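Local coordinates for protein translation initiation factor eIF2B subunit gamma (Schizosaccharomyces pombe, PDB 5B04) that serves as the gamma subunit of eIF2B, the complex that exchanges GDP for GTP on the gamma subunit of translation initiation factor eIF2, at residues S50-L54 with G444-V448; V173-L178 with I319-N325; R204-K209 with L266-V271; L339-L345 with G357-M361. The protein carries 3 engineered substitutions. All coordinates share one frame; numbering follows the deposited sequence.

In the fold
Three of the four contacts join pieces far apart in sequence, while contact 4 closes a short loop. Contacts 2 and 3 lie within the nucleotidyl-transferase-like part and reach the same mixed sheet; their centres are 19 Å apart, and Y174 of contact 2 touches both L205 and L266 of contact 3. Contact 1 joins a loop of that part to the chain's C-terminal tail beyond the left-handed beta-helix, whereas contact 4 lies at the start of the beta-helix. The centres of contacts 1 and 4 are 27 Å apart, and those of contacts 3 and 4, on opposite sides of the chain's centre, 42 Å. All four are structural packing within or between the two domains.

Contact 1: residues S50-L54 with G444-V448; sequences SLYPL and GERLV
Y52 meets E445 and L447 through the CD2-CE2 side of its ring and its hydroxyl, and its side chain can be followed outward atom by atom. CB points toward the C-terminal segment, and with CG anti to the backbone N (chi1 167°) the ring is put beside its own carbonyl carbon, reaching toward E445 and L447. The first ring atom to find a partner is CD2, where OE1 of E445 lies 3.8 Å away, at the ring edge and near its plane; the carboxylate itself is turned 59° from the ring. One atom further, CE2 meets CD2 of L447 at 4.2 Å, in an approach oblique to the ring. At the tip, OH lies 4.1 Å from CD1 of the same leucine, so the two branches of L447 touch successive parts of the tyrosine.

The loop 50-54 follows strand 39-45, the place where sugar nucleotidyl transferases carry their glycine-rich nucleotide-binding signature; the sequence here resembles that signature only in part. Its partner is the tail after the beta-helix, so the contact links the two domains. An inverse gamma turn centred on L51 leads the loop into Y52.

P53 supplies the inner part of the surface. Its CG lies 3.4 Å from OE1 of E445, and its CA 4.2 Å from CD2 of L447. The side chains of P53 and E445 also both touch E429 on strand 429-430.

Contact 2: residues V173-L178 with I319-N325; sequences VYSPVL and ICSRANN
S175 pushes its hydroxyl into the bend formed by N324 and N325, and here the two segments are packed most closely. OG stands between the backbone N and the carbonyl carbon (chi1 59°), a rotation that brings it 2.8 Å from O of N324 and 2.6 Å from OD1 of N325. Its single proton therefore has two oxygens to choose between. OD1 of N325 also has a partner beyond the segments, the hydroxyl of S238 on strand 230-245, so the asparagine is held from the neighbouring strand as well. CD1 of L178 lies against N325, 3.6 Å from its CB and near its ND2 as well, and the two side chains run past each other in opposite directions. Close by, CG1 of V173 meets ND2 of N324 at 3.7 Å.

Strand 170-176 belongs to the mixed sheet of the GT-A-like nucleotidyl transferase fold, and strand 315-319 runs parallel beside it. Y174 and I319 form the bridge at which the segments start to part. O of Y174 accepts a weak hydrogen bond from N of C320 (3.4 Å, 151°) and takes a CH...O contact from CA of I319.

The other side is looser. The P176 ring lies over the backbone oxygens of C320 and S321, its CD 3.8 Å from O of C320, and CG2 of I319 only grazes that same CD at 4.4 Å. Beyond them R322 and A323 swing away toward solvent, making the outer part of a loop that returns to the strand at N324.

Contact 3: residues R204-K209 with L266-V271; sequences RLLYAK and LIPYLV
L205 and Y269 cross at about a right angle, with CD2 of the leucine coming obliquely to the tyrosine ring, 4.0 Å from CE2. The same methyl also meets CD2 of L266 at 3.5 Å, this second leucine lying at a slant to the first. With CG anti to the backbone N (chi1 -174°), L205 reaches from strand 204-207 toward these two partners. A208 continues the apolar patch: its CB lies 3.9 Å from CD2 of L266 and 4.0 Å from CD1 of I267.

I267 divides its branches between two neighbours. CD1 rests on A208, while CG2 lies 3.6 Å from CG of K209, the lysine and isoleucine side chains crossing obliquely so that the lysine's aliphatic stem is what touches. Without CD1 and CG2, as with an alanine here, A208 and the stem of K209 would probably each lose their cover, opening a gap between strand end and loop.

At the opposite end, NH2 of R204 approaches CG1 of V271 at 3.8 Å, again aslant. Y269 directs its ring edge to the strand backbone, OH lying 3.0 Å from O of L206, near the plane of the ring. L206 and Y207 together face G197 in a classic beta bulge, so the backbone met by the tyrosine is locally irregular. L205 and L266 both also touch Y174 of strand 170-176, in the same mixed sheet.

Since methyls and aliphatic stems make most of the contacts between the two segments, the loop is probably held to the strand largely by apolar packing, while O of L266 has its own polar partner in NZ of K315.

Contact 4: residues L339-L345 with G357-M361; sequences LTPEQRL and GADCM
OE2 of E342 faces the thioether end of M361, 3.9 Å from SD; the still closer placing of CE is doubtful at this resolution. The two side chains cross at about a right angle, and since the glutamate chain bends at chi2 (88°), its carboxylate is folded over the end of the thioether. This is a contact of a charged oxygen with a weakly polar group, without a conventional hydrogen-bond donor. The bend of M361 at chi3 (90°) turns CE toward the carboxylate of E342; SD itself lies 4.4 Å from CD2 of L339, so that the end of the methionine has an apolar and an acidic neighbour. Beside it, CG2 of T340 lies 3.9 Å from O of D359.

L345 makes the second half of the contact, separated from the first by Q343 and R344, which are exposed. Its two methyls divide the facing turn: CD1 rests 4.1 Å from CA of A358 and 4.2 Å from O of G357, while CD2 comes 4.0 Å from N of D359. The leucine thus lies against the backbone more than against side chains. A serine in its place would probably uncover the backbone at A358 and D359, since neither branch would remain to cover it.

L339 and M361 also reach I67 and N69 of the nucleotidyl-transferase-like part, placing this surface contact near the domain junction. Segment 357-361 leaves a strand of a parallel sheet that is outermost within this chain, and M361 pairs through its backbone with I379 of the next coil; such stacked coils of short parallel strands are characteristic of the left-handed beta-helix of hexapeptide-repeat proteins, here packed at its first turn by the incoming linker.

Contact 1: residues S50-L54 with G444-V448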
loop_
_atom_site.group_PDB
_atom_site.type_symbol
_atom_site.label_atom_id
_atom_site.label_comp_id
_atom_site.label_asym_id
_atom_site.label_seq_id
_atom_site.Cartn_x
_atom_site.Cartn_y
_atom_site.Cartn_z
ATOM N N SER E 50 -27.340 62.603 37.763
ATOM C CA SER E 50 -28.113 63.413 36.829
ATOM C C SER E 50 -29.621 63.190 36.935
ATOM O O SER E 50 -30.406 63.993 36.433
ATOM C CB SER E 50 -27.651 63.134 35.397
ATOM O OG SER E 50 -26.256 63.347 35.265
ATOM N N LEU E 51 -30.025 62.103 37.584
ATOM C CA LEU E 51 -31.445 61.800 37.759
ATOM C C LEU E 51 -32.058 62.667 38.855
ATOM O O LEU E 51 -32.595 62.145 39.832
ATOM C CB LEU E 51 -31.640 60.321 38.099
ATOM C CG LEU E 51 -31.058 59.275 37.147
ATOM C CD1 LEU E 51 -30.214 58.275 37.919
ATOM C CD2 LEU E 51 -32.170 58.560 36.397
ATOM N N TYR E 52 -31.990 63.986 38.683
ATOM C CA TYR E 52 -32.315 64.925 39.759
ATOM C C TYR E 52 -33.716 64.787 40.373
ATOM O O TYR E 52 -33.827 64.661 41.594
ATOM C CB TYR E 52 -32.129 66.371 39.283
ATOM C CG TYR E 52 -32.745 67.375 40.231
ATOM C CD1 TYR E 52 -32.158 67.643 41.461
ATOM C CD2 TYR E 52 -33.920 68.041 39.906
ATOM C CE1 TYR E 52 -32.720 68.553 42.337
ATOM C CE2 TYR E 52 -34.489 68.952 40.776
ATOM C CZ TYR E 52 -33.884 69.204 41.990
ATOM O OH TYR E 52 -34.445 70.111 42.860
ATOM N N PRO E 53 -34.787 64.824 39.553
ATOM C CA PRO E 53 -36.105 64.798 40.200
ATOM C C PRO E 53 -36.356 63.491 40.942
ATOM O O PRO E 53 -37.066 63.468 41.946
ATOM C CB PRO E 53 -37.081 64.950 39.025
ATOM C CG PRO E 53 -36.258 65.479 37.893
ATOM C CD PRO E 53 -34.909 64.872 38.085
ATOM N N LEU E 54 -35.749 62.418 40.449
ATOM C CA LEU E 54 -35.959 61.084 40.996
ATOM C C LEU E 54 -35.136 60.836 42.258
ATOM O O LEU E 54 -35.572 60.120 43.160
ATOM C CB LEU E 54 -35.620 60.021 39.944
ATOM C CG LEU E 54 -36.585 59.727 38.789
ATOM C CD1 LEU E 54 -36.817 60.934 37.891
ATOM C CD2 LEU E 54 -36.067 58.554 37.969
ATOM N N GLY E 444 -41.925 70.341 31.918
ATOM C CA GLY E 444 -41.392 70.456 33.281
ATOM C C GLY E 444 -41.199 69.369 34.341
ATOM O O GLY E 444 -41.696 68.248 34.254
ATOM N N GLU E 445 -40.469 69.768 35.384
ATOM C CA GLU E 445 -40.129 68.935 36.536
ATOM C C GLU E 445 -40.744 69.491 37.823
ATOM O O GLU E 445 -40.090 70.213 38.576
ATOM C CB GLU E 445 -38.608 68.835 36.700
ATOM C CG GLU E 445 -37.835 68.934 35.394
ATOM C CD GLU E 445 -36.340 69.019 35.618
ATOM O OE1 GLU E 445 -35.892 68.698 36.739
ATOM O OE2 GLU E 445 -35.614 69.408 34.680
ATOM N N ARG E 446 -42.006 69.153 38.063
ATOM C CA ARG E 446 -42.715 69.567 39.270
ATOM C C ARG E 446 -42.150 68.889 40.518
ATOM O O ARG E 446 -41.974 67.673 40.513
ATOM C CB ARG E 446 -44.201 69.217 39.139
ATOM C CG ARG E 446 -45.177 70.277 39.615
ATOM C CD ARG E 446 -45.301 71.411 38.614
ATOM N NE ARG E 446 -46.394 72.315 38.962
ATOM C CZ ARG E 446 -46.854 73.275 38.167
ATOM N NH1 ARG E 446 -46.310 73.471 36.976
ATOM N NH2 ARG E 446 -47.855 74.046 38.569
ATOM N N LEU E 447 -41.864 69.648 41.579
ATOM C CA LEU E 447 -41.688 69.032 42.902
ATOM C C LEU E 447 -41.853 70.002 44.094
ATOM O O LEU E 447 -42.110 71.189 43.908
ATOM C CB LEU E 447 -40.353 68.285 42.991
ATOM C CG LEU E 447 -39.001 68.850 42.589
ATOM C CD1 LEU E 447 -38.512 69.886 43.586
ATOM C CD2 LEU E 447 -38.042 67.680 42.506
ATOM N N VAL E 448 -41.708 69.464 45.308
ATOM C CA VAL E 448 -42.275 70.042 46.536
ATOM C C VAL E 448 -41.966 71.533 46.758
ATOM O O VAL E 448 -42.894 72.340 46.805
ATOM C CB VAL E 448 -41.834 69.179 47.777
ATOM C CG1 VAL E 448 -41.480 70.014 48.972
ATOM C CG2 VAL E 448 -42.940 68.212 48.178
#

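Contact 2: residues V173-L178 with I319-N325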
loop_
_atom_site.group_PDB
_atom_site.type_symbol
_atom_site.label_atom_id
_atom_site.label_comp_id
_atom_site.label_asym_id
_atom_site.label_seq_id
_atom_site.Cartn_x
_atom_site.Cartn_y
_atom_site.Cartn_z
ATOM N N VAL E 173 -15.683 47.237 29.374
ATOM C CA VAL E 173 -16.716 46.905 28.405
ATOM C C VAL E 173 -17.332 48.162 27.804
ATOM O O VAL E 173 -17.669 49.105 28.520
ATOM C CB VAL E 173 -17.828 46.048 29.042
ATOM C CG1 VAL E 173 -18.879 45.680 28.006
ATOM C CG2 VAL E 173 -17.235 44.797 29.669
ATOM N N TYR E 174 -17.464 48.172 26.482
ATOM C CA TYR E 174 -18.136 49.260 25.784
ATOM C C TYR E 174 -19.293 48.703 24.963
ATOM O O TYR E 174 -19.429 47.488 24.820
ATOM C CB TYR E 174 -17.153 50.023 24.897
ATOM C CG TYR E 174 -16.105 50.781 25.681
ATOM C CD1 TYR E 174 -14.918 50.170 26.062
ATOM C CD2 TYR E 174 -16.307 52.105 26.046
ATOM C CE1 TYR E 174 -13.959 50.859 26.781
ATOM C CE2 TYR E 174 -15.356 52.801 26.765
ATOM C CZ TYR E 174 -14.183 52.174 27.129
ATOM O OH TYR E 174 -13.233 52.866 27.845
ATOM N N SER E 175 -20.124 49.590 24.426
ATOM C CA SER E 175 -21.344 49.163 23.750
ATOM C C SER E 175 -21.959 50.273 22.905
ATOM O O SER E 175 -21.704 51.452 23.146
ATOM C CB SER E 175 -22.361 48.676 24.783
ATOM O OG SER E 175 -22.671 49.702 25.710
ATOM N N PRO E 176 -22.773 49.897 21.903
ATOM C CA PRO E 176 -23.519 50.888 21.120
ATOM C C PRO E 176 -24.452 51.711 22.002
ATOM O O PRO E 176 -25.163 51.146 22.833
ATOM C CB PRO E 176 -24.318 50.031 20.133
ATOM C CG PRO E 176 -23.554 48.760 20.029
ATOM C CD PRO E 176 -22.967 48.530 21.387
ATOM N N VAL E 177 -24.441 53.029 21.827
ATOM C CA VAL E 177 -25.292 53.908 22.618
ATOM C C VAL E 177 -26.761 53.684 22.273
ATOM O O VAL E 177 -27.091 53.318 21.144
ATOM C CB VAL E 177 -24.938 55.394 22.398
ATOM C CG1 VAL E 177 -25.448 56.241 23.554
ATOM C CG2 VAL E 177 -23.439 55.566 22.252
ATOM N N LEU E 178 -27.636 53.890 23.251
ATOM C CA LEU E 178 -29.074 53.824 23.016
ATOM C C LEU E 178 -29.482 54.916 22.034
ATOM O O LEU E 178 -28.849 55.971 21.976
ATOM C CB LEU E 178 -29.852 53.964 24.327
ATOM C CG LEU E 178 -30.060 52.711 25.182
ATOM C CD1 LEU E 178 -28.743 52.114 25.646
ATOM C CD2 LEU E 178 -30.953 53.019 26.372
ATOM N N ILE E 319 -16.605 45.117 23.029
ATOM C CA ILE E 319 -17.828 45.724 22.587
ATOM C C ILE E 319 -18.851 44.665 22.303
ATOM O O ILE E 319 -18.574 43.719 21.624
ATOM C CB ILE E 319 -17.573 46.505 21.311
ATOM C CG1 ILE E 319 -16.648 47.664 21.607
ATOM C CG2 ILE E 319 -18.862 47.055 20.751
ATOM C CD1 ILE E 319 -15.287 47.529 20.992
ATOM N N CYS E 320 -20.048 44.843 22.820
ATOM C CA CYS E 320 -21.130 43.906 22.592
ATOM C C CYS E 320 -21.910 44.168 21.318
ATOM O O CYS E 320 -21.609 45.068 20.574
ATOM C CB CYS E 320 -22.095 43.938 23.752
ATOM S SG CYS E 320 -23.584 42.967 23.426
ATOM N N SER E 321 -22.926 43.352 21.080
ATOM C CA SER E 321 -23.906 43.677 20.065
ATOM C C SER E 321 -25.217 44.198 20.671
ATOM O O SER E 321 -25.684 45.260 20.300
ATOM C CB SER E 321 -24.180 42.450 19.186
ATOM O OG SER E 321 -25.175 42.654 18.191
ATOM N N ARG E 322 -25.789 43.478 21.631
ATOM C CA ARG E 322 -27.038 43.917 22.261
ATOM C C ARG E 322 -27.097 43.879 23.771
ATOM O O ARG E 322 -26.280 43.257 24.428
ATOM C CB ARG E 322 -28.243 43.274 21.573
ATOM C CG ARG E 322 -28.458 43.699 20.141
ATOM C CD ARG E 322 -29.696 43.044 19.581
ATOM N NE ARG E 322 -29.899 43.373 18.184
ATOM C CZ ARG E 322 -30.844 42.840 17.425
ATOM N NH1 ARG E 322 -31.692 41.977 17.949
ATOM N NH2 ARG E 322 -30.964 43.201 16.162
ATOM N N ALA E 323 -28.137 44.513 24.285
ATOM C CA ALA E 323 -28.557 44.444 25.669
ATOM C C ALA E 323 -27.789 45.053 26.806
ATOM O O ALA E 323 -28.282 45.021 27.914
ATOM C CB ALA E 323 -28.833 42.984 25.959
ATOM N N ASN E 324 -26.619 45.629 26.560
ATOM C CA ASN E 324 -25.889 46.239 27.666
ATOM C C ASN E 324 -25.501 47.703 27.599
ATOM O O ASN E 324 -24.637 48.118 26.859
ATOM C CB ASN E 324 -24.768 45.302 28.159
ATOM C CG ASN E 324 -23.376 45.864 28.014
ATOM O OD1 ASN E 324 -23.073 46.936 28.493
ATOM N ND2 ASN E 324 -22.525 45.126 27.368
ATOM N N ASN E 325 -26.093 48.429 28.512
ATOM C CA ASN E 325 -25.737 49.800 28.882
ATOM C C ASN E 325 -26.291 50.170 30.258
ATOM O O ASN E 325 -26.677 49.293 31.030
ATOM C CB ASN E 325 -26.227 50.797 27.829
ATOM C CG ASN E 325 -25.111 51.267 26.909
ATOM O OD1 ASN E 325 -23.947 51.323 27.307
ATOM N ND2 ASN E 325 -25.461 51.602 25.673
#

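Contact 3: residues R204-K209 with L266-V271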
loop_
_atom_site.group_PDB
_atom_site.type_symbol
_atom_site.label_atom_id
_atom_site.label_comp_id
_atom_site.label_asym_id
_atom_site.label_seq_id
_atom_site.Cartn_x
_atom_site.Cartn_y
_atom_site.Cartn_z
ATOM N N ARG E 204 -6.790 46.039 22.197
ATOM C CA ARG E 204 -6.249 46.865 23.266
ATOM C C ARG E 204 -6.680 48.314 23.115
ATOM O O ARG E 204 -6.563 48.902 22.040
ATOM C CB ARG E 204 -4.723 46.779 23.299
ATOM C CG ARG E 204 -4.172 45.428 23.720
ATOM C CD ARG E 204 -2.715 45.560 24.127
ATOM N NE ARG E 204 -2.385 46.945 24.451
ATOM C CZ ARG E 204 -1.152 47.442 24.457
ATOM N NH1 ARG E 204 -0.119 46.669 24.155
ATOM N NH2 ARG E 204 -0.954 48.717 24.765
ATOM N N LEU E 205 -7.176 48.882 24.206
ATOM C CA LEU E 205 -7.617 50.266 24.223
ATOM C C LEU E 205 -6.445 51.218 24.001
ATOM O O LEU E 205 -5.375 51.039 24.583
ATOM C CB LEU E 205 -8.306 50.574 25.545
ATOM C CG LEU E 205 -8.954 51.947 25.655
ATOM C CD1 LEU E 205 -10.446 51.870 25.372
ATOM C CD2 LEU E 205 -8.681 52.492 27.027
ATOM N N LEU E 206 -6.650 52.230 23.163
ATOM C CA LEU E 206 -5.582 53.169 22.833
ATOM C C LEU E 206 -5.957 54.616 23.148
ATOM O O LEU E 206 -5.160 55.354 23.728
ATOM C CB LEU E 206 -5.197 53.032 21.360
ATOM C CG LEU E 206 -4.325 51.810 21.065
ATOM C CD1 LEU E 206 -4.088 51.653 19.575
ATOM C CD2 LEU E 206 -3.003 51.919 21.809
ATOM N N TYR E 207 -7.162 55.024 22.764
ATOM C CA TYR E 207 -7.664 56.343 23.136
ATOM C C TYR E 207 -9.030 56.207 23.793
ATOM O O TYR E 207 -9.857 55.407 23.355
ATOM C CB TYR E 207 -7.747 57.267 21.921
ATOM C CG TYR E 207 -7.775 58.732 22.293
ATOM C CD1 TYR E 207 -8.949 59.338 22.721
ATOM C CD2 TYR E 207 -6.625 59.507 22.226
ATOM C CE1 TYR E 207 -8.977 60.671 23.070
ATOM C CE2 TYR E 207 -6.645 60.845 22.570
ATOM C CZ TYR E 207 -7.823 61.422 22.992
ATOM O OH TYR E 207 -7.848 62.754 23.336
ATOM N N ALA E 208 -9.273 56.988 24.841
ATOM C CA ALA E 208 -10.504 56.828 25.605
ATOM C C ALA E 208 -11.037 58.122 26.219
ATOM O O ALA E 208 -12.043 58.099 26.929
ATOM C CB ALA E 208 -10.294 55.799 26.687
ATOM N N LYS E 209 -10.374 59.241 25.954
ATOM C CA LYS E 209 -10.850 60.529 26.451
ATOM C C LYS E 209 -12.132 60.932 25.731
ATOM O O LYS E 209 -12.260 60.749 24.520
ATOM C CB LYS E 209 -9.774 61.604 26.292
ATOM C CG LYS E 209 -8.554 61.357 27.155
ATOM C CD LYS E 209 -7.430 62.339 26.889
ATOM C CE LYS E 209 -6.203 61.619 26.348
ATOM N NZ LYS E 209 -4.945 62.087 26.993
ATOM N N LEU E 266 -9.419 55.430 34.278
ATOM C CA LEU E 266 -9.120 54.646 33.118
ATOM C C LEU E 266 -8.042 55.145 32.212
ATOM O O LEU E 266 -7.139 54.426 31.847
ATOM C CB LEU E 266 -10.412 54.503 32.356
ATOM C CG LEU E 266 -10.313 53.340 31.396
ATOM C CD1 LEU E 266 -11.671 52.690 31.262
ATOM C CD2 LEU E 266 -9.803 53.823 30.060
ATOM N N ILE E 267 -8.124 56.411 31.880
ATOM C CA ILE E 267 -7.194 56.970 30.937
ATOM C C ILE E 267 -5.742 56.957 31.348
ATOM O O ILE E 267 -4.871 56.579 30.570
ATOM C CB ILE E 267 -7.548 58.428 30.676
ATOM C CG1 ILE E 267 -9.050 58.674 30.797
ATOM C CG2 ILE E 267 -7.062 58.817 29.300
ATOM C CD1 ILE E 267 -9.902 57.558 30.252
ATOM N N PRO E 268 -5.505 57.390 32.658
ATOM C CA PRO E 268 -4.074 57.437 32.994
ATOM C C PRO E 268 -3.580 56.073 33.416
ATOM O O PRO E 268 -3.258 55.809 34.567
ATOM C CB PRO E 268 -4.038 58.378 34.192
ATOM C CG PRO E 268 -5.357 58.154 34.810
ATOM C CD PRO E 268 -6.167 57.997 33.572
ATOM N N TYR E 269 -3.518 55.199 32.436
ATOM C CA TYR E 269 -2.894 53.905 32.586
ATOM C C TYR E 269 -1.498 54.085 32.010
ATOM O O TYR E 269 -0.555 53.354 32.271
ATOM C CB TYR E 269 -3.639 52.928 31.709
ATOM C CG TYR E 269 -3.939 53.520 30.368
ATOM C CD1 TYR E 269 -2.927 53.955 29.548
ATOM C CD2 TYR E 269 -5.226 53.703 29.958
ATOM C CE1 TYR E 269 -3.190 54.520 28.332
ATOM C CE2 TYR E 269 -5.504 54.267 28.746
ATOM C CZ TYR E 269 -4.480 54.672 27.945
ATOM O OH TYR E 269 -4.770 55.227 26.741
ATOM N N LEU E 270 -1.393 55.146 31.252
ATOM C CA LEU E 270 -0.631 55.280 30.036
ATOM C C LEU E 270 0.492 54.289 29.890
ATOM O O LEU E 270 1.251 54.020 30.802
ATOM C CB LEU E 270 -0.126 56.699 29.863
ATOM C CG LEU E 270 -1.246 57.649 29.463
ATOM C CD1 LEU E 270 -0.680 59.016 29.124
ATOM C CD2 LEU E 270 -2.021 57.066 28.298
ATOM N N VAL E 271 0.523 53.729 28.695
ATOM C CA VAL E 271 1.376 52.626 28.337
ATOM C C VAL E 271 2.536 53.136 27.524
ATOM O O VAL E 271 3.368 52.362 27.086
ATOM C CB VAL E 271 0.611 51.646 27.441
ATOM C CG1 VAL E 271 1.308 50.307 27.401
ATOM C CG2 VAL E 271 -0.837 51.511 27.874
#

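Contact 4: residues L339-L345 with G357-M361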
loop_
_atom_site.group_PDB
_atom_site.type_symbol
_atom_site.label_atom_id
_atom_site.label_comp_id
_atom_site.label_asym_id
_atom_site.label_seq_id
_atom_site.Cartn_x
_atom_site.Cartn_y
_atom_site.Cartn_z
ATOM N N LEU E 339 -36.956 46.883 28.589
ATOM C CA LEU E 339 -36.915 45.668 29.388
ATOM C C LEU E 339 -38.211 44.862 29.279
ATOM O O LEU E 339 -38.396 43.865 29.974
ATOM C CB LEU E 339 -36.595 46.020 30.851
ATOM C CG LEU E 339 -36.573 44.958 31.954
ATOM C CD1 LEU E 339 -35.433 45.228 32.901
ATOM C CD2 LEU E 339 -37.886 44.938 32.715
ATOM N N THR E 340 -39.093 45.205 28.352
ATOM C CA THR E 340 -40.283 44.366 28.230
ATOM C C THR E 340 -40.220 43.288 27.113
ATOM O O THR E 340 -40.927 43.391 26.105
ATOM C CB THR E 340 -41.558 45.251 28.034
ATOM O OG1 THR E 340 -41.534 46.347 28.959
ATOM C CG2 THR E 340 -42.830 44.442 28.272
ATOM N N PRO E 341 -39.310 42.289 27.258
ATOM C CA PRO E 341 -39.352 40.887 26.805
ATOM C C PRO E 341 -40.343 39.965 27.550
ATOM O O PRO E 341 -39.960 38.841 27.861
ATOM C CB PRO E 341 -37.908 40.385 27.099
ATOM C CG PRO E 341 -37.085 41.628 27.441
ATOM C CD PRO E 341 -37.937 42.789 27.045
ATOM N N GLU E 342 -41.574 40.390 27.821
ATOM C CA GLU E 342 -42.531 39.508 28.509
ATOM C C GLU E 342 -43.883 39.457 27.804
ATOM O O GLU E 342 -44.260 40.393 27.095
ATOM C CB GLU E 342 -42.716 39.938 29.968
ATOM C CG GLU E 342 -41.432 39.948 30.784
ATOM C CD GLU E 342 -40.698 41.275 30.695
ATOM O OE1 GLU E 342 -39.541 41.297 30.226
ATOM O OE2 GLU E 342 -41.289 42.301 31.091
ATOM N N GLN E 343 -44.604 38.359 28.013
ATOM C CA GLN E 343 -45.897 38.138 27.386
ATOM C C GLN E 343 -46.998 38.249 28.432
ATOM O O GLN E 343 -47.658 39.282 28.538
ATOM C CB GLN E 343 -45.941 36.767 26.696
ATOM C CG GLN E 343 -45.294 36.735 25.314
ATOM C CD GLN E 343 -43.839 37.182 25.319
ATOM O OE1 GLN E 343 -43.054 36.780 26.178
ATOM N NE2 GLN E 343 -43.479 38.027 24.360
ATOM N N ARG E 344 -47.174 37.190 29.215
ATOM C CA ARG E 344 -48.219 37.157 30.232
ATOM C C ARG E 344 -48.060 38.279 31.251
ATOM O O ARG E 344 -46.969 38.517 31.773
ATOM C CB ARG E 344 -48.235 35.804 30.947
ATOM C CG ARG E 344 -48.962 35.836 32.280
ATOM C CD ARG E 344 -49.771 34.576 32.521
ATOM N NE ARG E 344 -50.770 34.782 33.564
ATOM C CZ ARG E 344 -52.040 35.093 33.327
ATOM N NH1 ARG E 344 -52.468 35.232 32.080
ATOM N NH2 ARG E 344 -52.883 35.266 34.337
ATOM N N LEU E 345 -49.161 38.970 31.517
ATOM C CA LEU E 345 -49.166 40.061 32.477
ATOM C C LEU E 345 -49.106 39.558 33.907
ATOM O O LEU E 345 -49.432 38.409 34.200
ATOM C CB LEU E 345 -50.410 40.931 32.298
ATOM C CG LEU E 345 -50.518 41.741 31.009
ATOM C CD1 LEU E 345 -51.917 42.313 30.863
ATOM C CD2 LEU E 345 -49.482 42.845 30.997
ATOM N N GLY E 357 -55.981 47.826 30.053
ATOM C CA GLY E 357 -54.556 48.074 30.129
ATOM C C GLY E 357 -53.854 46.772 29.814
ATOM O O GLY E 357 -54.233 45.720 30.331
ATOM N N ALA E 358 -52.849 46.834 28.948
ATOM C CA ALA E 358 -52.134 45.636 28.530
ATOM C C ALA E 358 -50.762 45.989 27.976
ATOM O O ALA E 358 -50.426 47.167 27.846
ATOM C CB ALA E 358 -52.943 44.873 27.493
ATOM N N ASP E 359 -49.971 44.955 27.684
ATOM C CA ASP E 359 -48.666 45.094 27.031
ATOM C C ASP E 359 -47.617 45.740 27.953
ATOM O O ASP E 359 -46.425 45.759 27.640
ATOM C CB ASP E 359 -48.830 45.882 25.716
ATOM C CG ASP E 359 -47.515 46.360 25.135
ATOM O OD1 ASP E 359 -46.912 45.620 24.330
ATOM O OD2 ASP E 359 -47.092 47.486 25.474
ATOM N N CYS E 360 -48.055 46.225 29.112
ATOM C CA CYS E 360 -47.158 46.925 30.026
ATOM C C CYS E 360 -47.235 46.382 31.454
ATOM O O CYS E 360 -48.077 45.541 31.760
ATOM C CB CYS E 360 -47.468 48.420 30.011
ATOM S SG CYS E 360 -49.214 48.835 30.231
ATOM N N MET E 361 -46.363 46.860 32.320
ATOM C CA MET E 361 -46.217 46.262 33.619
ATOM C C MET E 361 -46.784 47.097 34.730
ATOM O O MET E 361 -46.552 48.279 34.813
ATOM C CB MET E 361 -44.754 45.999 33.915
ATOM C CG MET E 361 -43.907 45.731 32.701
ATOM S SD MET E 361 -42.225 45.462 33.219
ATOM C CE MET E 361 -42.292 43.708 33.449
#